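Local coordinates for protein putative branched-chain amino acid ABC transporter (Chromobacterium violaceum, PDB 4PYR) that is of uncertain function but belongs to the LppC lipoprotein family, with a periplasmic-binding-protein-like fold, binds glutathione, and may act as an enzyme regulator, at residues M157-Q169 against L181-L193. Residues are numbered along the deposited sequence; the frame is centred on the assembly and turned at random. Where two conformers were deposited one is given.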
loop_
_atom_site.group_PDB
_atom_site.type_symbol
_atom_site.label_atom_id
_atom_site.label_comp_id
_atom_site.label_asym_id
_atom_site.label_seq_id
_atom_site.Cartn_x
_atom_site.Cartn_y
_atom_site.Cartn_z
HETATM N N MSE A 157 12.415 -16.764 -12.863
HETATM C CA MSE A 157 12.467 -18.157 -12.468
HETATM C C MSE A 157 11.459 -18.409 -11.386
HETATM O O MSE A 157 11.565 -17.776 -10.313
HETATM C CB MSE A 157 13.862 -18.485 -11.948
HETATM C CG MSE A 157 14.917 -18.236 -13.018
HETATM SE SE MSE A 157 16.542 -19.263 -12.591
HETATM C CE MSE A 157 15.703 -21.035 -12.395
ATOM N N ALA A 158 10.738 -19.519 -11.503
ATOM C CA ALA A 158 9.885 -20.029 -10.431
ATOM C C ALA A 158 10.773 -20.606 -9.321
ATOM O O ALA A 158 11.656 -21.390 -9.595
ATOM C CB ALA A 158 8.991 -21.138 -10.974
ATOM N N PHE A 159 10.564 -20.140 -8.092
ATOM C CA PHE A 159 11.285 -20.717 -6.945
ATOM C C PHE A 159 10.930 -22.183 -6.752
ATOM O O PHE A 159 9.760 -22.529 -6.780
ATOM C CB PHE A 159 10.959 -19.935 -5.685
ATOM C CG PHE A 159 11.776 -20.395 -4.489
ATOM C CD1 PHE A 159 13.103 -20.073 -4.414
ATOM C CD2 PHE A 159 11.201 -21.113 -3.475
ATOM C CE1 PHE A 159 13.884 -20.482 -3.340
ATOM C CE2 PHE A 159 11.975 -21.536 -2.406
ATOM C CZ PHE A 159 13.312 -21.206 -2.336
ATOM N N ASP A 160 11.964 -23.023 -6.509
ATOM C CA ASP A 160 11.826 -24.441 -6.305
ATOM C C ASP A 160 12.574 -24.763 -5.011
ATOM O O ASP A 160 13.786 -24.791 -5.001
ATOM C CB ASP A 160 12.433 -25.207 -7.493
ATOM C CG ASP A 160 12.075 -26.670 -7.482
ATOM O OD1 ASP A 160 11.943 -27.245 -6.380
ATOM O OD2 ASP A 160 11.944 -27.229 -8.583
ATOM N N ALA A 161 11.824 -24.882 -3.924
ATOM C CA ALA A 161 12.381 -25.263 -2.601
ATOM C C ALA A 161 13.138 -26.606 -2.550
ATOM O O ALA A 161 14.077 -26.753 -1.747
ATOM C CB ALA A 161 11.245 -25.256 -1.583
ATOM N N ASN A 162 12.774 -27.620 -3.364
ATOM C CA ASN A 162 13.361 -28.940 -3.330
ATOM C C ASN A 162 14.517 -29.144 -4.320
ATOM O O ASN A 162 15.161 -30.191 -4.353
ATOM C CB ASN A 162 12.263 -29.973 -3.590
ATOM C CG ASN A 162 11.106 -29.818 -2.623
ATOM O OD1 ASN A 162 11.313 -29.793 -1.407
ATOM N ND2 ASN A 162 9.895 -29.660 -3.147
ATOM N N ASP A 163 14.799 -28.078 -5.073
ATOM C CA ASP A 163 15.942 -28.129 -5.973
ATOM C C ASP A 163 16.399 -26.724 -6.350
ATOM O O ASP A 163 15.992 -26.113 -7.377
ATOM C CB ASP A 163 15.629 -28.978 -7.208
ATOM C CG ASP A 163 16.764 -29.011 -8.184
ATOM O OD1 ASP A 163 17.933 -29.136 -7.742
ATOM O OD2 ASP A 163 16.485 -28.941 -9.397
HETATM N N MSE A 164 17.231 -26.166 -5.475
HETATM C CA MSE A 164 17.560 -24.760 -5.543
HETATM C C MSE A 164 18.795 -24.611 -6.437
HETATM O O MSE A 164 19.102 -23.490 -6.863
HETATM C CB MSE A 164 17.618 -24.187 -4.099
HETATM C CG MSE A 164 16.379 -23.322 -3.659
HETATM SE SE MSE A 164 16.931 -22.463 -2.024
HETATM C CE MSE A 164 18.430 -21.538 -2.882
ATOM N N ALA A 165 19.455 -25.698 -6.816
ATOM C CA ALA A 165 20.677 -25.589 -7.611
ATOM C C ALA A 165 20.529 -24.816 -8.943
ATOM O O ALA A 165 21.332 -23.943 -9.229
ATOM C CB ALA A 165 21.299 -26.951 -7.829
ATOM N N PRO A 166 19.517 -25.149 -9.759
ATOM C CA PRO A 166 19.328 -24.413 -11.019
ATOM C C PRO A 166 19.160 -22.921 -10.798
ATOM O O PRO A 166 19.804 -22.136 -11.479
ATOM C CB PRO A 166 18.068 -25.054 -11.609
ATOM C CG PRO A 166 18.080 -26.436 -11.056
ATOM C CD PRO A 166 18.530 -26.225 -9.624
ATOM N N LEU A 167 18.376 -22.530 -9.790
ATOM C CA LEU A 167 18.208 -21.118 -9.459
ATOM C C LEU A 167 19.515 -20.457 -9.001
ATOM O O LEU A 167 19.849 -19.364 -9.403
ATOM C CB LEU A 167 17.136 -20.972 -8.373
ATOM C CG LEU A 167 16.635 -19.553 -8.106
ATOM C CD1 LEU A 167 15.185 -19.596 -7.646
ATOM C CD2 LEU A 167 17.513 -18.796 -7.141
ATOM N N LEU A 168 20.295 -21.142 -8.170
ATOM C CA LEU A 168 21.586 -20.603 -7.801
ATOM C C LEU A 168 22.529 -20.430 -8.984
ATOM O O LEU A 168 23.302 -19.497 -9.001
ATOM C CB LEU A 168 22.252 -21.492 -6.744
ATOM C CG LEU A 168 21.424 -21.681 -5.473
ATOM C CD1 LEU A 168 22.165 -22.596 -4.507
ATOM C CD2 LEU A 168 21.033 -20.392 -4.788
ATOM N N GLN A 169 22.485 -21.339 -9.959
ATOM C CA GLN A 169 23.284 -21.168 -11.164
ATOM C C GLN A 169 22.833 -19.935 -11.961
ATOM O O GLN A 169 23.664 -19.126 -12.368
ATOM C CB GLN A 169 23.224 -22.399 -12.036
ATOM C CG GLN A 169 24.052 -22.235 -13.308
ATOM C CD GLN A 169 24.831 -23.440 -13.688
ATOM O OE1 GLN A 169 25.866 -23.331 -14.373
ATOM N NE2 GLN A 169 24.365 -24.618 -13.268
ATOM N N LEU A 181 8.582 -13.351 -3.279
ATOM C CA LEU A 181 8.695 -14.621 -2.605
ATOM C C LEU A 181 8.294 -14.395 -1.164
ATOM O O LEU A 181 8.592 -13.332 -0.573
ATOM C CB LEU A 181 10.175 -15.050 -2.727
ATOM C CG LEU A 181 10.578 -16.462 -2.333
ATOM C CD1 LEU A 181 9.716 -17.480 -3.047
ATOM C CD2 LEU A 181 12.068 -16.648 -2.560
ATOM N N ASP A 182 7.622 -15.391 -0.577
ATOM C CA ASP A 182 7.210 -15.313 0.805
ATOM C C ASP A 182 8.454 -15.224 1.716
ATOM O O ASP A 182 9.543 -15.709 1.370
ATOM C CB ASP A 182 6.394 -16.549 1.167
ATOM C CG ASP A 182 7.150 -17.844 0.872
ATOM O OD1 ASP A 182 7.244 -18.245 -0.329
ATOM O OD2 ASP A 182 7.734 -18.412 1.803
ATOM N N VAL A 183 8.286 -14.606 2.874
ATOM C CA VAL A 183 9.413 -14.241 3.713
ATOM C C VAL A 183 10.202 -15.470 4.182
ATOM O O VAL A 183 11.429 -15.407 4.219
ATOM C CB VAL A 183 8.943 -13.315 4.868
ATOM C CG1 VAL A 183 8.064 -14.043 5.865
ATOM C CG2 VAL A 183 10.116 -12.630 5.545
ATOM N N ALA A 184 9.526 -16.575 4.487
ATOM C CA ALA A 184 10.242 -17.809 4.887
ATOM C C ALA A 184 11.167 -18.342 3.778
ATOM O O ALA A 184 12.356 -18.593 4.023
ATOM C CB ALA A 184 9.281 -18.912 5.328
ATOM N N GLN A 185 10.630 -18.460 2.559
ATOM C CA GLN A 185 11.429 -18.904 1.443
ATOM C C GLN A 185 12.489 -17.886 1.058
ATOM O O GLN A 185 13.572 -18.258 0.627
ATOM C CB GLN A 185 10.545 -19.298 0.258
ATOM C CG GLN A 185 9.782 -20.606 0.553
ATOM C CD GLN A 185 9.073 -21.207 -0.654
ATOM O OE1 GLN A 185 8.364 -20.505 -1.403
ATOM N NE2 GLN A 185 9.237 -22.531 -0.837
ATOM N N ALA A 186 12.174 -16.588 1.176
ATOM C CA ALA A 186 13.151 -15.566 0.861
ATOM C C ALA A 186 14.355 -15.648 1.741
ATOM O O ALA A 186 15.486 -15.468 1.273
ATOM C CB ALA A 186 12.521 -14.199 0.991
ATOM N N ALA A 187 14.111 -15.931 3.008
ATOM C CA ALA A 187 15.208 -16.078 3.958
ATOM C C ALA A 187 16.061 -17.286 3.632
ATOM O O ALA A 187 17.294 -17.213 3.694
ATOM C CB ALA A 187 14.668 -16.153 5.388
ATOM N N ARG A 188 15.420 -18.396 3.272
ATOM C CA ARG A 188 16.186 -19.581 2.831
ATOM C C ARG A 188 17.014 -19.292 1.579
ATOM O O ARG A 188 18.202 -19.691 1.499
ATOM C CB ARG A 188 15.278 -20.798 2.621
ATOM C CG ARG A 188 15.990 -21.995 2.015
ATOM C CD ARG A 188 15.027 -22.998 1.399
ATOM N NE ARG A 188 15.774 -24.198 1.093
ATOM C CZ ARG A 188 15.291 -25.311 0.538
ATOM N NH1 ARG A 188 14.025 -25.352 0.143
ATOM N NH2 ARG A 188 16.087 -26.325 0.312
ATOM N N LEU A 189 16.421 -18.568 0.614
ATOM C CA LEU A 189 17.156 -18.314 -0.597
ATOM C C LEU A 189 18.334 -17.338 -0.326
ATOM O O LEU A 189 19.475 -17.524 -0.806
ATOM C CB LEU A 189 16.212 -17.676 -1.615
ATOM C CG LEU A 189 16.829 -17.293 -2.949
ATOM C CD1 LEU A 189 17.618 -18.468 -3.515
ATOM C CD2 LEU A 189 15.739 -16.840 -3.903
ATOM N N LYS A 190 18.088 -16.294 0.474
ATOM C CA LYS A 190 19.147 -15.335 0.779
ATOM C C LYS A 190 20.361 -16.028 1.385
ATOM O O LYS A 190 21.497 -15.726 1.005
ATOM C CB LYS A 190 18.598 -14.215 1.701
ATOM C CG LYS A 190 19.572 -13.069 2.037
ATOM C CD LYS A 190 20.060 -12.299 0.819
ATOM C CE LYS A 190 20.960 -11.123 1.194
ATOM N NZ LYS A 190 22.329 -11.534 1.479
ATOM N N SER A 191 20.116 -17.031 2.244
ATOM C CA SER A 191 21.184 -17.788 2.869
ATOM C C SER A 191 21.979 -18.685 1.883
ATOM O O SER A 191 23.127 -19.015 2.144
ATOM C CB SER A 191 20.616 -18.658 3.992
ATOM O OG SER A 191 20.135 -17.855 5.066
ATOM N N ALA A 192 21.342 -19.047 0.770
ATOM C CA ALA A 192 22.000 -19.857 -0.259
ATOM C C ALA A 192 22.734 -19.054 -1.327
ATOM O O ALA A 192 23.616 -19.575 -2.014
ATOM C CB ALA A 192 20.952 -20.734 -0.907
ATOM N N LEU A 193 22.311 -17.812 -1.529
ATOM C CA LEU A 193 22.862 -17.015 -2.601
ATOM C C LEU A 193 24.247 -16.599 -2.232
ATOM O O LEU A 193 24.601 -16.526 -1.047
ATOM C CB LEU A 193 22.034 -15.755 -2.805
ATOM C CG LEU A 193 20.686 -15.977 -3.494
ATOM C CD1 LEU A 193 19.912 -14.672 -3.489
ATOM C CD2 LEU A 193 20.894 -16.466 -4.922
#
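Largely apolar packing, in which Phe159, Met164 and Leu168 meet Leu181, Leu189 and Ala192, joins the loop and helix that follow edge strand 155-158 to the helix that follows strand 176-180. It is a worked example of how neighbouring beta-alpha units cover a shared sheet. The Phe159 ring makes the first part of the contact. A first torsion of -174° swings the ring toward helix 183-192, and Leu181 CD2 lies over one of its faces in a CH-pi contact, 4.3 Å from the ring centroid and displaced toward the rim. The side chain of Gln185 borders the ring, its amide plane steeply inclined to the aromatic one, while Leu189 CB approaches CE1 of Phe159 at 4.0 Å.

Selenomethionine Met164 makes the second. Its chain bends at the last torsion and turns CE against both Leu189 CD1, at 3.2 Å, and Ala192 CB, at 3.3 Å; both are tighter than ordinary van der Waals contact, so the modelled methyl position is somewhat doubtful. The selenium of Met164 sits over one face of the Arg188 guanidinium, 3.8 Å from NE. The extended arginine chain carries that group to the loop, where Arg188 NH1 donates to Ala161 O at the guanidinium edge; the modelled 2.4 Å is very short and the bond is bent (125°), so its exact length is doubtful. Farther along, Leu167 CD2 packs on Leu189 CD1 at 3.6 Å, and Leu168 CD2 touches Leu193 CD2 at 3.9 Å.

Beneath this layer, Phe159, Leu167 and Leu189 all rest on Val128 of strand 125-129, which lies between strands 155-158 and 176-180. The two helices, inclined at 60°, thus cover one side of parallel strands, the layered alpha/beta architecture of a periplasmic-binding-protein lobe, here away from the glutathione pocket.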